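Local coordinates for protein VESB protease (Vibrio cholerae, PDB 4LK4) that probably cleaves peptide bonds within proteins as a secreted, trypsin-like serine endopeptidase of the S1 family, at residues A[29-34]-A[84-89]; A[166-169]-A[175-178]; A[303-306]-A[310-313]; A[317-320]-A[324-327]. The protein carries 1 engineered substitution. All blocks are in the same frame, centred on the assembly; numbering follows the deposited sequence.

Contact 1 of 4, residues A[29-34]-A[84-89]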
# COMPACT_ATOMS: atom_id res chain seq x y z
N VAL A 29 -4.85 -12.68 2.84
CA VAL A 29 -4.74 -14.12 2.75
C VAL A 29 -4.75 -14.53 1.31
O VAL A 29 -5.36 -13.87 0.48
CB VAL A 29 -5.84 -14.84 3.55
CG1 VAL A 29 -5.99 -14.19 4.92
CG2 VAL A 29 -7.16 -14.78 2.85
N LYS A 30 -4.07 -15.64 1.03
CA LYS A 30 -3.95 -16.17 -0.29
C LYS A 30 -5.32 -16.60 -0.77
O LYS A 30 -6.05 -17.25 -0.04
CB LYS A 30 -2.97 -17.35 -0.29
CG LYS A 30 -2.88 -18.06 -1.64
CD LYS A 30 -1.58 -18.84 -1.78
CE LYS A 30 -1.59 -19.71 -3.05
NZ LYS A 30 -2.14 -21.05 -2.72
N ARG A 31 -5.65 -16.23 -2.01
CA ARG A 31 -6.94 -16.54 -2.57
C ARG A 31 -7.12 -18.04 -2.75
O ARG A 31 -6.22 -18.73 -3.21
CB ARG A 31 -7.13 -15.87 -3.93
CG ARG A 31 -8.58 -16.01 -4.42
CD ARG A 31 -8.92 -15.12 -5.57
NE ARG A 31 -8.60 -13.73 -5.33
CZ ARG A 31 -8.70 -12.78 -6.26
NH1 ARG A 31 -9.10 -13.10 -7.48
NH2 ARG A 31 -8.37 -11.53 -5.99
N GLY A 32 -8.32 -18.51 -2.40
CA GLY A 32 -8.68 -19.93 -2.53
C GLY A 32 -8.17 -20.78 -1.37
O GLY A 32 -8.43 -21.98 -1.32
N ALA A 33 -7.43 -20.18 -0.44
CA ALA A 33 -6.93 -20.94 0.69
C ALA A 33 -7.69 -20.66 2.03
O ALA A 33 -8.37 -19.64 2.20
CB ALA A 33 -5.46 -20.69 0.86
N ASP A 34 -7.59 -21.62 2.93
CA ASP A 34 -8.07 -21.48 4.30
C ASP A 34 -7.43 -20.21 4.89
O ASP A 34 -6.25 -19.92 4.67
CB ASP A 34 -7.71 -22.75 5.10
CG ASP A 34 -7.90 -22.57 6.58
OD1 ASP A 34 -9.02 -22.81 7.04
OD2 ASP A 34 -6.95 -22.13 7.30
N ILE A 84 -13.03 -10.56 1.18
CA ILE A 84 -13.27 -9.91 -0.11
C ILE A 84 -12.04 -10.04 -1.03
O ILE A 84 -10.90 -9.90 -0.60
CB ILE A 84 -13.55 -8.41 0.11
CG1 ILE A 84 -14.67 -8.23 1.12
CG2 ILE A 84 -13.93 -7.72 -1.19
CD1 ILE A 84 -15.06 -6.78 1.29
N ALA A 85 -12.27 -10.24 -2.31
CA ALA A 85 -11.15 -10.34 -3.25
C ALA A 85 -10.47 -9.00 -3.53
O ALA A 85 -11.12 -7.95 -3.59
CB ALA A 85 -11.59 -10.96 -4.57
N ALA A 86 -9.16 -9.05 -3.72
CA ALA A 86 -8.43 -7.91 -4.19
C ALA A 86 -8.67 -7.81 -5.70
O ALA A 86 -8.79 -8.84 -6.38
CB ALA A 86 -6.97 -8.08 -3.89
N GLN A 87 -8.78 -6.59 -6.22
CA GLN A 87 -8.81 -6.46 -7.67
C GLN A 87 -7.66 -5.62 -8.20
O GLN A 87 -7.18 -5.90 -9.30
CB GLN A 87 -10.16 -5.98 -8.19
CG GLN A 87 -10.39 -4.49 -8.22
CD GLN A 87 -11.74 -4.11 -8.82
OE1 GLN A 87 -12.49 -4.98 -9.28
NE2 GLN A 87 -12.05 -2.81 -8.81
N LYS A 88 -7.19 -4.62 -7.46
CA LYS A 88 -5.96 -3.91 -7.84
C LYS A 88 -5.04 -3.64 -6.66
O LYS A 88 -5.47 -3.47 -5.52
CB LYS A 88 -6.31 -2.59 -8.55
CG LYS A 88 -6.98 -2.75 -9.92
CD LYS A 88 -5.96 -2.91 -11.03
CE LYS A 88 -6.50 -3.57 -12.32
NZ LYS A 88 -7.91 -3.24 -12.67
N ILE A 89 -3.76 -3.56 -6.95
CA ILE A 89 -2.75 -3.18 -6.00
C ILE A 89 -2.00 -1.94 -6.53
O ILE A 89 -1.61 -1.89 -7.69
CB ILE A 89 -1.82 -4.37 -5.71
CG1 ILE A 89 -2.60 -5.41 -4.88
CG2 ILE A 89 -0.62 -3.93 -4.88
CD1 ILE A 89 -1.87 -6.71 -4.59

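Contact 2 of 4, residues A[166-169]-A[175-178]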
# COMPACT_ATOMS: atom_id res chain seq x y z
N SER A 166 16.82 10.35 15.33
CA SER A 166 18.28 10.30 15.07
C SER A 166 18.83 8.92 15.51
O SER A 166 19.76 8.38 14.90
CB SER A 166 19.04 11.45 15.75
OG SER A 166 18.92 11.35 17.15
N LEU A 167 18.22 8.35 16.55
CA LEU A 167 18.63 7.04 17.06
C LEU A 167 18.21 5.87 16.18
O LEU A 167 18.97 4.91 15.98
CB LEU A 167 18.04 6.84 18.43
CG LEU A 167 18.93 6.04 19.35
CD1 LEU A 167 20.36 6.56 19.34
CD2 LEU A 167 18.29 6.13 20.75
N CYS A 168 16.99 5.96 15.68
CA CYS A 168 16.46 5.02 14.72
C CYS A 168 17.43 4.86 13.56
O CYS A 168 17.71 3.74 13.11
CB CYS A 168 15.12 5.58 14.25
SG CYS A 168 14.21 4.59 13.08
N GLN A 169 17.98 5.97 13.10
CA GLN A 169 18.86 5.93 11.96
C GLN A 169 20.16 5.23 12.26
O GLN A 169 20.67 4.44 11.46
CB GLN A 169 19.17 7.31 11.45
CG GLN A 169 20.19 7.27 10.33
CD GLN A 169 20.85 8.58 10.16
OE1 GLN A 169 20.74 9.21 9.10
NE2 GLN A 169 21.50 9.05 11.21
N GLY A 175 19.02 3.17 5.08
CA GLY A 175 18.51 4.37 4.40
C GLY A 175 17.46 5.15 5.16
O GLY A 175 16.75 5.97 4.57
N ILE A 176 17.37 4.91 6.48
CA ILE A 176 16.47 5.62 7.35
C ILE A 176 17.03 7.01 7.55
O ILE A 176 18.24 7.18 7.71
CB ILE A 176 16.34 4.91 8.72
CG1 ILE A 176 15.54 3.61 8.55
CG2 ILE A 176 15.65 5.80 9.74
CD1 ILE A 176 15.76 2.62 9.66
N SER A 177 16.16 8.00 7.56
CA SER A 177 16.61 9.36 7.70
C SER A 177 16.59 9.73 9.17
O SER A 177 15.84 9.16 9.96
CB SER A 177 15.73 10.32 6.88
OG SER A 177 16.08 11.67 7.12
N SER A 178 17.44 10.67 9.54
CA SER A 178 17.42 11.20 10.89
C SER A 178 16.29 12.24 11.01
O SER A 178 15.91 12.59 12.11
CB SER A 178 18.76 11.84 11.22
OG SER A 178 18.93 13.02 10.46
O HOH W 1 19.72 11.58 7.49
O HOH W 2 21.95 11.80 9.57

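Contact 3 of 4, residues A[303-306]-A[310-313]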
# COMPACT_ATOMS: atom_id res chain seq x y z
N VAL A 303 -12.40 10.30 -24.22
CA VAL A 303 -12.28 11.62 -23.55
C VAL A 303 -13.00 11.71 -22.21
O VAL A 303 -12.37 12.00 -21.19
CB VAL A 303 -12.74 12.78 -24.44
CG1 VAL A 303 -12.47 14.10 -23.76
CG2 VAL A 303 -12.00 12.73 -25.76
N THR A 304 -14.31 11.49 -22.21
CA THR A 304 -15.13 11.51 -20.99
C THR A 304 -15.48 10.10 -20.52
O THR A 304 -15.79 9.22 -21.33
CB THR A 304 -16.40 12.38 -21.19
OG1 THR A 304 -16.12 13.72 -20.75
CG2 THR A 304 -17.61 11.86 -20.40
N LEU A 305 -15.44 9.92 -19.20
CA LEU A 305 -15.65 8.62 -18.55
C LEU A 305 -16.72 8.73 -17.49
O LEU A 305 -16.50 9.33 -16.44
CB LEU A 305 -14.37 8.12 -17.87
CG LEU A 305 -13.21 7.71 -18.78
CD1 LEU A 305 -12.11 7.06 -17.95
CD2 LEU A 305 -13.69 6.76 -19.87
N ALA A 306 -17.88 8.16 -17.78
CA ALA A 306 -18.99 8.16 -16.84
C ALA A 306 -18.69 7.10 -15.78
O ALA A 306 -17.64 6.46 -15.82
CB ALA A 306 -20.29 7.86 -17.57
N SER A 310 -14.44 2.70 -18.84
CA SER A 310 -13.02 2.42 -18.96
C SER A 310 -12.48 2.98 -20.26
O SER A 310 -13.20 3.07 -21.25
CB SER A 310 -12.79 0.91 -19.01
OG SER A 310 -12.92 0.33 -17.74
N CYS A 311 -11.21 3.34 -20.24
CA CYS A 311 -10.49 3.61 -21.46
C CYS A 311 -9.12 3.02 -21.28
O CYS A 311 -8.65 2.88 -20.15
CB CYS A 311 -10.39 5.11 -21.77
SG CYS A 311 -9.61 6.13 -20.50
N SER A 312 -8.49 2.68 -22.38
CA SER A 312 -7.23 1.99 -22.35
C SER A 312 -6.24 2.72 -23.20
O SER A 312 -6.61 3.44 -24.14
CB SER A 312 -7.39 0.56 -22.84
OG SER A 312 -8.38 -0.12 -22.08
N VAL A 313 -4.98 2.52 -22.87
CA VAL A 313 -3.88 3.10 -23.58
C VAL A 313 -2.92 1.96 -23.84
O VAL A 313 -2.73 1.10 -22.99
CB VAL A 313 -3.22 4.14 -22.68
CG1 VAL A 313 -1.82 4.47 -23.18
CG2 VAL A 313 -4.07 5.39 -22.61

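Contact 4 of 4, residues A[317-320]-A[324-327]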
# COMPACT_ATOMS: atom_id res chain seq x y z
N VAL A 317 7.81 0.13 -26.01
CA VAL A 317 9.20 0.45 -25.78
C VAL A 317 10.02 -0.29 -26.82
O VAL A 317 9.92 -1.51 -26.93
CB VAL A 317 9.68 0.03 -24.38
CG1 VAL A 317 11.19 0.18 -24.26
CG2 VAL A 317 8.97 0.85 -23.32
N ASP A 318 10.81 0.46 -27.57
CA ASP A 318 11.72 -0.10 -28.56
C ASP A 318 13.05 -0.25 -27.84
O ASP A 318 13.84 0.68 -27.76
CB ASP A 318 11.83 0.85 -29.77
CG ASP A 318 12.60 0.24 -30.94
OD1 ASP A 318 12.71 -1.01 -31.01
OD2 ASP A 318 13.08 1.01 -31.81
N ALA A 319 13.25 -1.42 -27.25
CA ALA A 319 14.47 -1.71 -26.52
C ALA A 319 15.53 -2.18 -27.49
O ALA A 319 15.46 -3.30 -28.00
CB ALA A 319 14.22 -2.77 -25.47
N GLN A 320 16.48 -1.30 -27.76
CA GLN A 320 17.55 -1.60 -28.70
C GLN A 320 18.92 -1.69 -28.01
O GLN A 320 19.89 -2.05 -28.66
CB GLN A 320 17.56 -0.56 -29.82
CG GLN A 320 16.32 -0.61 -30.71
CD GLN A 320 16.27 -1.83 -31.64
OE1 GLN A 320 17.00 -1.88 -32.65
NE2 GLN A 320 15.40 -2.80 -31.33
N GLN A 324 18.23 -1.64 -18.12
CA GLN A 324 16.92 -1.62 -17.51
C GLN A 324 16.10 -0.47 -18.04
O GLN A 324 16.53 0.67 -18.03
CB GLN A 324 17.06 -1.42 -16.02
CG GLN A 324 18.00 -2.39 -15.36
CD GLN A 324 17.72 -2.51 -13.87
OE1 GLN A 324 16.60 -2.83 -13.45
NE2 GLN A 324 18.74 -2.21 -13.06
N TYR A 325 14.89 -0.78 -18.48
CA TYR A 325 13.96 0.25 -18.91
C TYR A 325 12.90 0.39 -17.84
O TYR A 325 12.32 -0.60 -17.41
CB TYR A 325 13.31 -0.14 -20.25
CG TYR A 325 14.27 -0.15 -21.42
CD1 TYR A 325 15.15 -1.22 -21.62
CD2 TYR A 325 14.28 0.89 -22.34
CE1 TYR A 325 16.02 -1.23 -22.70
CE2 TYR A 325 15.15 0.88 -23.43
CZ TYR A 325 16.02 -0.18 -23.60
OH TYR A 325 16.87 -0.18 -24.66
N GLN A 326 12.67 1.62 -17.42
CA GLN A 326 11.61 1.91 -16.48
C GLN A 326 11.02 3.26 -16.80
O GLN A 326 11.62 4.30 -16.48
CB GLN A 326 12.13 1.92 -15.05
CG GLN A 326 11.01 1.97 -14.02
CD GLN A 326 11.54 2.00 -12.61
OE1 GLN A 326 11.57 0.97 -11.92
NE2 GLN A 326 11.98 3.17 -12.17
N TYR A 327 9.84 3.25 -17.41
CA TYR A 327 9.18 4.50 -17.79
C TYR A 327 7.86 4.69 -17.07
O TYR A 327 6.99 3.83 -17.13
CB TYR A 327 8.93 4.58 -19.30
CG TYR A 327 10.17 4.53 -20.14
CD1 TYR A 327 11.22 5.42 -19.91
CD2 TYR A 327 10.29 3.64 -21.19
CE1 TYR A 327 12.36 5.40 -20.72
CE2 TYR A 327 11.42 3.61 -21.99
CZ TYR A 327 12.46 4.48 -21.74
OH TYR A 327 13.58 4.45 -22.54

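Contact 1 of 4, residues A[29-34]-A[84-89]
Arg31 meets Ala85 and Ala86 across this contact through its guanidinium group alone. The polar part is a single hydrogen bond: NH2 of Arg31 donates to the backbone O of Ala86 at 2.8 Å. That oxygen lies at the edge of the guanidinium, near its plane, but the N-H...O angle of 126° makes the bond weak despite its short length. The same NH2 also bonds to the backbone O of Val66, its stronger partner, so one nitrogen joins two carbonyls from different strands. Beside it, NE makes a long, weak ion pair with Asp67.

The apolar part is a methyl group over a flat face. CB of Ala85 sits 3.5 Å above the guanidinium plane of Arg31, displaced toward the rim, and comes within 3.6 Å of NH2 of Arg31. CG of Arg31 stands anti to its backbone N (chi1 -171°), and a bend at chi3 (-53°) swings the otherwise stretched chain onto strand 82-91.

Backbone bonds set the base of the arginine. Lys30 to Ala33 form a type II beta turn, closed by Ala33 N to Lys30 O at 3.3 Å, with Gly32 at the position of positive phi. Within this turn the backbone of Arg31 is bonded to that of Ser65, just before the strand that carries Val66 and Asp67. From the turn just after strand 25-30, Arg31 reaches past strand 66-70, which pairs with both, to strand 82-91, all three belonging to the closed six-stranded N-terminal barrel of the chymotrypsin fold.

Contact 2 of 4, residues A[166-169]-A[175-178]
Gln169 lies alongside the backbone of residues 176-178, with its CG 3.3 Å from the carbonyl O of Ile176. The amide end reaches on toward Ser178, where OE1 of Gln169 and CB of Ser178 are 3.9 Å apart. No direct hydrogen bond joins the two segments; water does the work. One water donates to OE1 of Gln169 at 3.0 Å and accepts from the backbone N of Ser178 at 3.2 Å. A second donates to the same OE1 at 2.9 Å and has a weak bond to OG of Ser178, so two waters hold the glutamine oxygen. With CG anti to the backbone N (chi1 175°) and the chain extended beyond it, the amide is carried out to them.

On the buried side, SG of Cys168 touches CG2 of Ile176 at 3.8 Å. Further out, that sulfur is fixed by its disulfide to Cys186 on strand 184-189, while Ile176 also packs on Trp217. Gln165 NE2 bonds to the carbonyl of Ser177, and Ser177 OG bonds to N of Asp179. A short helix with its loop folded back, tied by a disulfide to the C-terminal barrel, is familiar from trypsin-like proteases.

Contact 3 of 4, residues A[303-306]-A[310-313]
Leu305 and Cys311 meet side chain to side chain, with no hydrogen bond between their segments. From CA of Leu305 the bond to CB points toward residues 310-313. CG then lies anti to the carbonyl carbon (chi1 -69°), and the branch opens into two methyls that spread over the cysteine. CD1 of Leu305 presses on SG of Cys311 at 3.7 Å. CD2 of Leu305 reaches beside the backbone, 4.0 Å from O of Ser310 and 4.1 Å from CB of Cys311, with SG of Cys311 slightly farther off at 4.2 Å. The sulfur is thus touched by both methyls, CD1 the closer.

Cys311 answers with SG set between its backbone N and carbonyl carbon (chi1 58°), and from there SG forms the disulfide to Cys299 of helix 298-302. The leucine therefore packs against a half-cystine whose rotation is fixed by its covalent partner. The carbonyl of Ser310, next to CD2, accepts a hydrogen bond from NZ of Lys302, also on that helix, and Ser310 OG is bonded to Thr271.

The backbones belong to different neighbours: Leu305 pairs with Leu278, Cys311 with Tyr270 of strand 262-272. Strand 304-305 follows helix 298-302 after the single residue Val303, and its buried leucine lies between strand 278-283, with which its backbone pairs, and strand 310-319, next to the disulfide that ties the helix to the latter.

Contact 4 of 4, residues A[317-320]-A[324-327]
The hydroxyl of Tyr325 is gripped by two backbone amides just past the end of strand 317-319. N of His321 makes a hydrogen bond to it, and N of Gln320 adds a weak one to OH of Tyr325, 3.3 Å long with an N-H...O angle of 121°. CA of Ala319 also lies close to this oxygen, 3.4 Å from OH of Tyr325. NE2 of Gln320 makes a weak bond to the carbonyl O of Ala319, while the side chain of Arg323 makes a cation-pi contact with the Tyr325 ring.

Along the ring the contact is apolar. CB of Ala319 meets CE1 of Tyr325 at 3.6 Å, and Val317 divides its two methyls between the two tyrosines. CG1 of Val317, placed anti to the backbone N (chi1 171°), approaches CD2 of Tyr325 obliquely at 3.7 Å.

The two strands run antiparallel at 165°, with axes 9.6 Å apart, too far for direct pairing. Val317 bonds through its backbone to Val264, and Tyr325 to Leu348, so the chain turns over from one layer of an immunoglobulin-like sandwich to the other as a beta-arch, the side chains facing each other across the core.

CG2 of Val317 comes to the edge of the Tyr327 ring, near its plane, 3.8 Å from CD2 of Tyr327. CE2 of Tyr327 in turn lies at the in-plane edge of the Tyr325 ring.

The four contacts follow one another along the chain without interleaving. Contacts 1 and 2 belong to the trypsin-like part, on opposite sides of the centre of the chain, their centres about 35 Å apart: contact 1 in the N-terminal barrel, contact 2 at a helix and loop beside the C-terminal barrel of the protease. Contacts 3 and 4 lie at the two ends of strand 310-319 in the immunoglobulin-like sandwich, with centres about 26 Å apart. Contact 1 comes within about 8 Å of contact 3 at the nearest atoms, whereas the nearest atoms of contacts 2 and 3 are about 33 Å apart. None of the four joins the two domains; each lies within one of them.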